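Local coordinates for protein SAR-endolysin (Enterobacteria phage P1, PDB 1XJU) that degrades the host cell wall peptidoglycan as a lysozyme late in infection, so that new phage particles are released, at residues 19-24 / 134-139; 61-66 / 88-93; 94-99 / 103-108. One frame throughout, in Å; residues are numbered along the deposited sequence.

Contact 1: residues 19-24 / 134-139; sequences DPYMCP and VPLRGL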
loop_
_atom_site.group_PDB
_atom_site.type_symbol
_atom_site.label_atom_id
_atom_site.label_comp_id
_atom_site.label_asym_id
_atom_site.label_seq_id
_atom_site.Cartn_x
_atom_site.Cartn_y
_atom_site.Cartn_z
ATOM N N ASP A 19 11.689 -6.965 10.090
ATOM C CA ASP A 19 10.270 -6.735 10.386
ATOM C C ASP A 19 9.542 -7.006 9.082
ATOM O O ASP A 19 9.495 -6.166 8.175
ATOM C CB ASP A 19 9.973 -5.269 10.808
ATOM C CG ASP A 19 8.517 -5.024 11.065
ATOM O OD1 ASP A 19 7.709 -5.906 10.887
ATOM O OD2 ASP A 19 8.025 -3.964 11.529
ATOM N N PRO A 20 8.908 -8.154 8.993
ATOM C CA PRO A 20 8.362 -8.533 7.716
ATOM C C PRO A 20 7.123 -7.712 7.332
ATOM O O PRO A 20 6.677 -7.776 6.168
ATOM C CB PRO A 20 8.115 -10.024 7.902
ATOM C CG PRO A 20 7.798 -10.133 9.409
ATOM C CD PRO A 20 8.712 -9.204 10.048
ATOM N N TYR A 21 6.592 -6.910 8.260
ATOM C CA TYR A 21 5.565 -5.932 7.910
ATOM C C TYR A 21 6.037 -4.874 6.953
ATOM O O TYR A 21 5.215 -4.212 6.285
ATOM C CB TYR A 21 4.949 -5.334 9.189
ATOM C CG TYR A 21 4.065 -6.295 9.834
ATOM C CD1 TYR A 21 4.582 -7.363 10.595
ATOM C CD2 TYR A 21 2.710 -6.245 9.607
ATOM C CE1 TYR A 21 3.761 -8.305 11.102
ATOM C CE2 TYR A 21 1.921 -7.174 10.090
ATOM C CZ TYR A 21 2.426 -8.239 10.835
ATOM O OH TYR A 21 1.560 -9.164 11.330
ATOM N N MET A 22 7.325 -4.703 6.829
ATOM C CA MET A 22 7.937 -3.721 5.927
ATOM C C MET A 22 8.151 -4.249 4.492
ATOM O O MET A 22 8.635 -3.555 3.627
ATOM C CB MET A 22 9.230 -3.275 6.588
ATOM C CG MET A 22 8.886 -2.693 7.970
ATOM S SD MET A 22 7.831 -1.225 7.958
ATOM C CE MET A 22 6.752 -1.655 9.211
ATOM N N CYS A 23 7.899 -5.545 4.265
ATOM C CA CYS A 23 8.210 -6.144 2.996
ATOM C C CYS A 23 7.251 -5.745 1.892
ATOM O O CYS A 23 6.094 -5.477 2.119
ATOM C CB CYS A 23 8.248 -7.657 3.137
ATOM S SG CYS A 23 9.502 -8.249 4.319
ATOM N N PRO A 24 7.745 -5.715 0.662
ATOM C CA PRO A 24 6.905 -5.397 -0.460
ATOM C C PRO A 24 5.824 -6.461 -0.636
ATOM O O PRO A 24 6.041 -7.675 -0.334
ATOM C CB PRO A 24 7.858 -5.401 -1.634
ATOM C CG PRO A 24 8.965 -6.284 -1.240
ATOM C CD PRO A 24 9.115 -6.027 0.249
ATOM N N VAL A 134 -6.811 -12.238 6.594
ATOM C CA VAL A 134 -6.596 -12.279 8.008
ATOM C C VAL A 134 -6.227 -10.883 8.469
ATOM O O VAL A 134 -5.261 -10.282 7.984
ATOM C CB VAL A 134 -5.436 -13.246 8.393
ATOM C CG1 VAL A 134 -5.227 -13.231 9.900
ATOM C CG2 VAL A 134 -5.695 -14.647 7.863
ATOM N N PRO A 135 -6.975 -10.329 9.408
ATOM C CA PRO A 135 -6.666 -8.978 9.919
ATOM C C PRO A 135 -5.357 -8.956 10.727
ATOM O O PRO A 135 -5.124 -9.890 11.521
ATOM C CB PRO A 135 -7.825 -8.667 10.867
ATOM C CG PRO A 135 -8.463 -9.978 11.139
ATOM C CD PRO A 135 -8.123 -10.970 10.086
ATOM N N LEU A 136 -4.523 -7.918 10.536
ATOM C CA LEU A 136 -3.237 -7.800 11.221
ATOM C C LEU A 136 -3.038 -6.453 11.882
ATOM O O LEU A 136 -3.086 -5.411 11.219
ATOM C CB LEU A 136 -2.055 -8.083 10.262
ATOM C CG LEU A 136 -2.009 -9.476 9.637
ATOM C CD1 LEU A 136 -0.885 -9.532 8.622
ATOM C CD2 LEU A 136 -1.754 -10.565 10.645
ATOM N N ARG A 137 -2.761 -6.465 13.176
ATOM C CA ARG A 137 -2.474 -5.214 13.889
ATOM C C ARG A 137 -1.343 -4.416 13.267
ATOM O O ARG A 137 -1.426 -3.173 13.168
ATOM C CB ARG A 137 -2.148 -5.496 15.348
ATOM C CG ARG A 137 -1.650 -4.293 16.096
ATOM C CD ARG A 137 -1.393 -4.560 17.614
ATOM N NE ARG A 137 -1.005 -3.350 18.344
ATOM C CZ ARG A 137 0.239 -2.940 18.547
ATOM N NH1 ARG A 137 1.257 -3.627 18.083
ATOM N NH2 ARG A 137 0.468 -1.805 19.182
ATOM N N GLY A 138 -0.273 -5.087 12.846
ATOM C CA GLY A 138 0.811 -4.348 12.229
ATOM C C GLY A 138 0.406 -3.600 10.982
ATOM O O GLY A 138 1.006 -2.542 10.702
ATOM N N LEU A 139 -0.537 -4.139 10.233
ATOM C CA LEU A 139 -1.029 -3.413 9.057
ATOM C C LEU A 139 -1.916 -2.241 9.446
ATOM O O LEU A 139 -1.850 -1.153 8.844
ATOM C CB LEU A 139 -1.737 -4.307 8.070
ATOM C CG LEU A 139 -0.842 -5.344 7.367
ATOM C CD1 LEU A 139 -1.784 -6.230 6.525
ATOM C CD2 LEU A 139 0.263 -4.692 6.528
HETATM O O HOH W 1 0.383 -7.863 13.364
#

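Contact 2: residues 61-66 / 88-93; sequences ERCINQ and MGCNSL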
loop_
_atom_site.group_PDB
_atom_site.type_symbol
_atom_site.label_atom_id
_atom_site.label_comp_id
_atom_site.label_asym_id
_atom_site.label_seq_id
_atom_site.Cartn_x
_atom_site.Cartn_y
_atom_site.Cartn_z
ATOM N N GLU A 61 4.795 3.897 -7.247
ATOM C CA GLU A 61 4.539 5.254 -7.709
ATOM C C GLU A 61 3.748 5.212 -8.981
ATOM O O GLU A 61 2.821 6.021 -9.161
ATOM C CB GLU A 61 5.863 6.029 -7.903
ATOM C CG GLU A 61 6.551 6.332 -6.622
ATOM C CD GLU A 61 7.579 7.448 -6.645
ATOM O OE1 GLU A 61 8.282 7.586 -5.631
ATOM O OE2 GLU A 61 7.615 8.248 -7.602
ATOM N N ARG A 62 4.090 4.297 -9.895
ATOM C CA ARG A 62 3.355 4.173 -11.149
ATOM C C ARG A 62 1.915 3.751 -10.919
ATOM O O ARG A 62 1.002 4.278 -11.595
ATOM C CB ARG A 62 4.040 3.189 -12.096
ATOM C CG ARG A 62 3.352 3.111 -13.410
ATOM C CD ARG A 62 4.182 2.434 -14.495
ATOM N NE ARG A 62 3.514 2.679 -15.795
ATOM C CZ ARG A 62 2.448 2.056 -16.218
ATOM N NH1 ARG A 62 1.895 2.426 -17.367
ATOM N NH2 ARG A 62 1.923 1.046 -15.539
ATOM N N CYS A 63 1.683 2.861 -9.977
ATOM C CA CYS A 63 0.333 2.505 -9.594
ATOM C C CYS A 63 -0.471 3.754 -9.213
ATOM O O CYS A 63 -1.606 3.976 -9.678
ATOM C CB CYS A 63 0.412 1.573 -8.393
ATOM S SG CYS A 63 -1.213 1.282 -7.588
ATOM N N ILE A 64 0.092 4.567 -8.322
ATOM C CA ILE A 64 -0.608 5.767 -7.877
ATOM C C ILE A 64 -0.823 6.755 -9.023
ATOM O O ILE A 64 -1.906 7.356 -9.135
ATOM C CB ILE A 64 0.116 6.346 -6.639
ATOM C CG1 ILE A 64 0.234 5.307 -5.506
ATOM C CG2 ILE A 64 -0.519 7.617 -6.146
ATOM C CD1 ILE A 64 -1.081 4.603 -5.158
ATOM N N ASN A 65 0.176 6.951 -9.836
ATOM C CA ASN A 65 0.019 7.841 -10.974
ATOM C C ASN A 65 -1.024 7.345 -11.949
ATOM O O ASN A 65 -1.871 8.138 -12.443
ATOM C CB ASN A 65 1.385 8.060 -11.668
ATOM C CG ASN A 65 2.273 8.970 -10.891
ATOM O OD1 ASN A 65 1.807 9.836 -10.132
ATOM N ND2 ASN A 65 3.582 8.784 -11.027
ATOM N N GLN A 66 -0.962 6.064 -12.296
ATOM C CA GLN A 66 -1.844 5.556 -13.344
ATOM C C GLN A 66 -3.258 5.371 -12.926
ATOM O O GLN A 66 -4.193 5.608 -13.734
ATOM C CB GLN A 66 -1.321 4.232 -13.866
ATOM C CG GLN A 66 -0.080 4.318 -14.681
ATOM C CD GLN A 66 -0.292 5.182 -15.901
ATOM O OE1 GLN A 66 -1.298 5.038 -16.612
ATOM N NE2 GLN A 66 0.613 6.112 -16.124
ATOM N N MET A 88 1.031 -3.239 -0.147
ATOM C CA MET A 88 -0.189 -4.008 -0.391
ATOM C C MET A 88 -0.401 -4.400 -1.837
ATOM O O MET A 88 -1.150 -5.353 -2.088
ATOM C CB MET A 88 -1.409 -3.217 0.071
ATOM C CG MET A 88 -1.335 -2.792 1.540
ATOM S SD MET A 88 -1.028 -4.140 2.697
ATOM C CE MET A 88 -2.715 -4.782 2.824
ATOM N N GLY A 89 0.257 -3.748 -2.773
ATOM C CA GLY A 89 0.071 -4.004 -4.188
ATOM C C GLY A 89 -1.032 -3.163 -4.772
ATOM O O GLY A 89 -2.021 -2.793 -4.104
ATOM N N CYS A 90 -0.877 -2.868 -6.049
ATOM C CA CYS A 90 -1.837 -1.980 -6.740
ATOM C C CYS A 90 -3.228 -2.587 -6.824
ATOM O O CYS A 90 -4.235 -1.914 -6.529
ATOM C CB CYS A 90 -1.337 -1.626 -8.123
ATOM S SG CYS A 90 -2.063 -0.115 -8.804
ATOM N N ASN A 91 -3.305 -3.860 -7.216
ATOM C CA ASN A 91 -4.612 -4.460 -7.398
ATOM C C ASN A 91 -5.417 -4.398 -6.117
ATOM O O ASN A 91 -6.620 -4.139 -6.167
ATOM C CB ASN A 91 -4.501 -5.919 -7.865
ATOM C CG ASN A 91 -4.047 -6.051 -9.319
ATOM O OD1 ASN A 91 -4.209 -5.146 -10.143
ATOM N ND2 ASN A 91 -3.469 -7.209 -9.640
ATOM N N SER A 92 -4.787 -4.651 -4.969
ATOM C CA SER A 92 -5.481 -4.612 -3.694
ATOM C C SER A 92 -6.038 -3.245 -3.345
ATOM O O SER A 92 -7.016 -3.186 -2.603
ATOM C CB SER A 92 -4.578 -5.103 -2.562
ATOM O OG SER A 92 -4.309 -6.507 -2.687
ATOM N N LEU A 93 -5.427 -2.179 -3.831
ATOM C CA LEU A 93 -5.928 -0.841 -3.565
ATOM C C LEU A 93 -7.017 -0.423 -4.533
ATOM O O LEU A 93 -7.744 0.538 -4.253
ATOM C CB LEU A 93 -4.809 0.170 -3.598
ATOM C CG LEU A 93 -3.753 0.036 -2.540
ATOM C CD1 LEU A 93 -2.704 1.136 -2.658
ATOM C CD2 LEU A 93 -4.377 -0.008 -1.142
#

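Contact 3: residues 94-99 / 103-108; sequences RTYYSK and MRVETS. With SO4 (sulfate ion), chain C; SO4 (sulfate ion), chain D.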
loop_
_atom_site.group_PDB
_atom_site.type_symbol
_atom_site.label_atom_id
_atom_site.label_comp_id
_atom_site.label_asym_id
_atom_site.label_seq_id
_atom_site.Cartn_x
_atom_site.Cartn_y
_atom_site.Cartn_z
ATOM N N ARG A 94 -7.128 -1.124 -5.664
ATOM C CA ARG A 94 -8.091 -0.779 -6.732
ATOM C C ARG A 94 -9.459 -1.428 -6.562
ATOM O O ARG A 94 -10.495 -0.805 -6.840
ATOM C CB ARG A 94 -7.499 -1.103 -8.096
ATOM C CG ARG A 94 -6.328 -0.249 -8.488
ATOM C CD ARG A 94 -5.671 -0.662 -9.770
ATOM N NE ARG A 94 -6.585 -0.379 -10.891
ATOM C CZ ARG A 94 -6.352 -0.710 -12.148
ATOM N NH1 ARG A 94 -5.270 -1.384 -12.447
ATOM N NH2 ARG A 94 -7.226 -0.393 -13.098
ATOM N N THR A 95 -9.473 -2.699 -6.185
ATOM C CA THR A 95 -10.695 -3.443 -5.980
ATOM C C THR A 95 -10.585 -4.345 -4.804
ATOM O O THR A 95 -9.500 -4.664 -4.312
ATOM C CB THR A 95 -11.076 -4.298 -7.234
ATOM O OG1 THR A 95 -10.098 -5.326 -7.429
ATOM C CG2 THR A 95 -11.207 -3.474 -8.528
ATOM N N TYR A 96 -11.748 -4.828 -4.376
ATOM C CA TYR A 96 -11.812 -5.875 -3.375
ATOM C C TYR A 96 -12.987 -6.773 -3.708
ATOM O O TYR A 96 -13.904 -6.387 -4.419
ATOM C CB TYR A 96 -11.963 -5.314 -1.945
ATOM C CG TYR A 96 -13.354 -4.809 -1.603
ATOM C CD1 TYR A 96 -13.737 -3.524 -1.953
ATOM C CD2 TYR A 96 -14.267 -5.591 -0.909
ATOM C CE1 TYR A 96 -15.001 -3.054 -1.682
ATOM C CE2 TYR A 96 -15.541 -5.097 -0.600
ATOM C CZ TYR A 96 -15.889 -3.836 -0.976
ATOM O OH TYR A 96 -17.155 -3.413 -0.669
ATOM N N TYR A 97 -12.942 -7.997 -3.205
ATOM C CA TYR A 97 -14.017 -8.938 -3.444
ATOM C C TYR A 97 -15.086 -8.771 -2.375
ATOM O O TYR A 97 -14.841 -8.940 -1.218
ATOM C CB TYR A 97 -13.506 -10.383 -3.448
ATOM C CG TYR A 97 -14.615 -11.351 -3.789
ATOM C CD1 TYR A 97 -15.352 -11.966 -2.803
ATOM C CD2 TYR A 97 -14.984 -11.541 -5.072
ATOM C CE1 TYR A 97 -16.400 -12.838 -3.103
ATOM C CE2 TYR A 97 -16.035 -12.427 -5.394
ATOM C CZ TYR A 97 -16.735 -13.022 -4.397
ATOM O OH TYR A 97 -17.753 -13.868 -4.732
ATOM N N SER A 98 -16.287 -8.412 -2.833
ATOM C CA SER A 98 -17.449 -8.222 -1.978
ATOM C C SER A 98 -18.195 -9.546 -1.886
ATOM O O SER A 98 -18.730 -10.027 -2.886
ATOM C CB SER A 98 -18.363 -7.159 -2.591
ATOM O OG SER A 98 -19.610 -7.167 -1.913
ATOM N N LYS A 99 -18.211 -10.142 -0.705
ATOM C CA LYS A 99 -18.978 -11.378 -0.521
ATOM C C LYS A 99 -20.472 -11.121 -0.662
ATOM O O LYS A 99 -21.201 -11.914 -1.298
ATOM C CB LYS A 99 -18.672 -12.013 0.837
ATOM C CG LYS A 99 -19.546 -13.227 1.137
ATOM C CD LYS A 99 -19.156 -13.920 2.428
ATOM C CE LYS A 99 -19.928 -15.220 2.637
ATOM N NZ LYS A 99 -19.043 -16.215 3.304
ATOM N N MET A 103 -18.799 -10.378 -6.062
ATOM C CA MET A 103 -17.872 -9.960 -7.100
ATOM C C MET A 103 -16.890 -8.932 -6.624
ATOM O O MET A 103 -17.012 -8.392 -5.536
ATOM C CB MET A 103 -18.651 -9.359 -8.239
ATOM C CG MET A 103 -19.330 -8.062 -7.898
ATOM S SD MET A 103 -20.479 -7.583 -9.196
ATOM C CE MET A 103 -20.372 -9.047 -10.228
ATOM N N ARG A 104 -15.934 -8.689 -7.499
ATOM C CA ARG A 104 -14.939 -7.659 -7.316
ATOM C C ARG A 104 -15.566 -6.321 -7.561
ATOM O O ARG A 104 -16.191 -6.117 -8.612
ATOM C CB ARG A 104 -13.843 -7.943 -8.330
ATOM C CG ARG A 104 -12.635 -7.094 -8.296
ATOM C CD ARG A 104 -11.426 -7.849 -8.823
ATOM N NE ARG A 104 -11.231 -9.033 -7.982
ATOM C CZ ARG A 104 -10.693 -8.986 -6.765
ATOM N NH1 ARG A 104 -10.242 -7.846 -6.303
ATOM N NH2 ARG A 104 -10.556 -10.071 -6.024
ATOM N N VAL A 105 -15.363 -5.384 -6.641
ATOM C CA VAL A 105 -15.910 -4.046 -6.738
ATOM C C VAL A 105 -14.830 -3.025 -6.448
ATOM O O VAL A 105 -13.778 -3.315 -5.852
ATOM C CB VAL A 105 -17.109 -3.875 -5.810
ATOM C CG1 VAL A 105 -18.161 -4.896 -6.131
ATOM C CG2 VAL A 105 -16.740 -3.938 -4.368
ATOM N N GLU A 106 -15.078 -1.791 -6.838
ATOM C CA GLU A 106 -14.123 -0.712 -6.649
ATOM C C GLU A 106 -13.962 -0.385 -5.176
ATOM O O GLU A 106 -14.916 -0.359 -4.394
ATOM C CB GLU A 106 -14.637 0.515 -7.385
ATOM C CG GLU A 106 -13.673 1.684 -7.378
ATOM C CD GLU A 106 -14.188 2.885 -8.165
ATOM O OE1 GLU A 106 -15.380 2.891 -8.576
ATOM O OE2 GLU A 106 -13.381 3.799 -8.397
ATOM N N THR A 107 -12.732 -0.123 -4.731
ATOM C CA THR A 107 -12.532 0.311 -3.370
ATOM C C THR A 107 -12.983 1.767 -3.238
ATOM O O THR A 107 -12.889 2.603 -4.151
ATOM C CB THR A 107 -11.060 0.233 -3.001
ATOM O OG1 THR A 107 -10.349 1.046 -3.939
ATOM C CG2 THR A 107 -10.514 -1.183 -3.034
ATOM N N SER A 108 -13.382 2.097 -2.031
ATOM C CA SER A 108 -13.647 3.498 -1.710
ATOM C C SER A 108 -12.418 4.361 -1.880
ATOM O O SER A 108 -12.534 5.501 -2.356
ATOM C CB SER A 108 -14.141 3.582 -0.316
ATOM O OG SER A 108 -15.404 2.971 -0.203
HETATM S S SO4 C . -18.357 -7.677 2.299
HETATM O O1 SO4 C . -19.620 -8.279 1.869
HETATM O O2 SO4 C . -17.230 -8.348 1.633
HETATM O O3 SO4 C . -18.133 -7.830 3.766
HETATM O O4 SO4 C . -18.431 -6.260 1.995
HETATM S S SO4 D . -18.977 -0.302 -7.403
HETATM O O1 SO4 D . -19.925 -1.054 -8.166
HETATM O O2 SO4 D . -17.617 -0.718 -7.772
HETATM O O3 SO4 D . -19.236 -0.471 -5.980
HETATM O O4 SO4 D . -19.275 1.096 -7.678
HETATM O O HOH W 2 -7.753 -6.895 -4.818
#

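Contact 1: residues 19-24 / 134-139
Tyr21 reaches across from 19-24 and sets the CD2-CE2 side of its ring against the start of helix 137-151. The ring meets the helix at an oblique angle. Its CE2 atom lies 3.7 Å from Gly138 CA. No side chain stands at Gly138, which lets the ring come this close to the backbone. Further out, Tyr21 OH lies against the branched end of Leu136, 3.7 Å from both Leu136 CD1 and Leu136 CD2. The two side chains run at a slant to each other. Leu139 adds a looser touch near the root of the ring, with Tyr21 CD2 at 4.2 Å from Leu139 CD2.

The ring gets there because Tyr21 CG is anti to its own carbonyl carbon (chi1 -74°), which sends it out from the 3-10 turn 20-22. That turn is held by an Asx turn. Asp19 OD1 accepts from Tyr21 N at 3.0 Å, and the N-H comes from above the carboxylate plane. The same oxygen lies at the edge of the Tyr21 ring, in its plane.

No direct hydrogen bond crosses the contact. One water bridges it instead, 2.7 Å from Tyr21 OH and 2.9 Å from Gly138 N. It accepts from Gly138 N, an amide of the first helical turn, where no backbone carbonyl of the helix is available. Leu136 holds the N-cap position of this helix.

Cys23, an active-site residue, lies two residues after Tyr21 and is tied to Cys16 in this inactive form. Trp28 meets the Tyr21 ring edge-to-face and also touches Leu136 and Leu139. Asn87 of helix 75-88 donates to the carbonyls of Tyr21 and Cys23, and Leu139 packs on that same helix.

Contact 2: residues 61-66 / 88-93
Cys63 and Cys90 both turn SG anti to the backbone N, with chi1 of 169° and -158°. Each sulfur therefore extends away from its own backbone nitrogen and toward the other segment. The two meet in a disulfide, Cys63 SG to Cys90 SG at 2.0 Å. Its central torsion is 84°, close to the relaxed value near 90° and right-handed in sign. Nothing in this twist suggests a strained bond. Cys63 CA and Cys90 CA stand 5.7 Å apart. Cys63 CB and Cys90 CB stand 3.7 Å apart.

The disulfide is the one close contact between the segments. Beside it, Ile64 and Leu93 approach more loosely, with Ile64 CD1 at 4.6 Å from Leu93 CD1. Cys63 is buried, while Cys90 is partly exposed.

The bond joins helix 46-67 to the short helix 90-94. Helix 46-67 is consistent with the long helix that links the two lobes in phage lysozymes such as that of T4. The covalent loop closed by the two cysteines holds all of helix 75-88. That helix ends at Met88, and Gly89 leaves helical geometry with a positive phi. The break lets the chain turn before the short helix that follows. In the new helix Leu93 N donates to Cys90 O at 3.0 Å and only weakly to Gly89 O.

On the outer side of helix 46-67, Gln66 CG lies 3.7 Å above the centre of the Arg62 guanidinium plane. Phe68, just after that helix, touches both Cys63 and Leu93. Met88 packs on Leu139 and Arg143 of helix 137-151. Glu61 takes hydrogen bonds from the N-terminus of the chain, at Arg1 N and Thr2 OG1.

Contact 3: residues 94-99 / 103-108
Tyr96 and Val105 face each other as a hydrogen-bonded pair in the antiparallel hairpin of strands 95-98 and 103-106. Tyr96 CG sits between its backbone N and carbonyl carbon (chi1 76°). This swings the ring across to the partner strand, where Val105 CG2 rests over its face. The methyl is 3.8 Å from the ring centroid and 30° off the normal, a CH-pi contact. Thr107 CG2 lies at the edge of the same ring. Ser98 CB also touches Val105 CG2.

The other face carries Tyr97 and Arg104. Tyr97 extends its ring obliquely along the partner backbone, with Tyr97 CE2 at 3.5 Å from Met103 N. Arg104 leaves its strand extended, then bends at chi3 (-59°) and crosses Thr95 at about a right angle. Its NH1 donates to Thr95 OG1 at 2.8 Å, within the guanidinium plane. A water links Arg104 NH1, weakly, to Thr95 O.

The backbones join through paired bonds. Tyr96 N meets Val105 O at 2.9 Å, and Val105 N meets Tyr96 O at 2.8 Å. Ser98 and Met103 form the second such pair, next to the loop. At the base, Thr107 N donates to Arg94 O at 3.1 Å. Thr107 is the N-cap of the following helix, with OG1 bonded to His110 N and Leu93 O.

Two sulfates, probably from the crystallisation liquor, bind here. One accepts from Lys99 N and the other from Glu106 N. Ala100 N, Lys111 NZ and Arg101 NH2 are further sulfate partners. Glu106 OE1 forms a salt bridge with Lys111, and Glu106 OE2 is hydrogen-bonded to His110 ND1. The hairpin thus combines backbone bonds and one guanidinium-hydroxyl bond with a small apolar patch. Backbone amides and basic side chains around it can probably hold anions together.

Overall arrangement
Contact 2 lies nearest the middle of the chain, about 7 Å from its centre. Contact 1 is further out, at about 11 Å, and contact 3 is a surface hairpin at about 16 Å. Their chemistry follows a different course in each place. A covalent bond ties helices in contact 2, apolar packing and a bridging water serve contact 1, and backbone hydrogen bonds dominate contact 3. Contacts 1 and 2 touch where Leu139 meets Met88. Contacts 2 and 3 are neighbours in the chain, as helix 90-94 leads into strand 95-98, and they also touch at Leu93 and Thr107. Contacts 1 and 3 do not touch. Along the chain, contact 1 encloses both others.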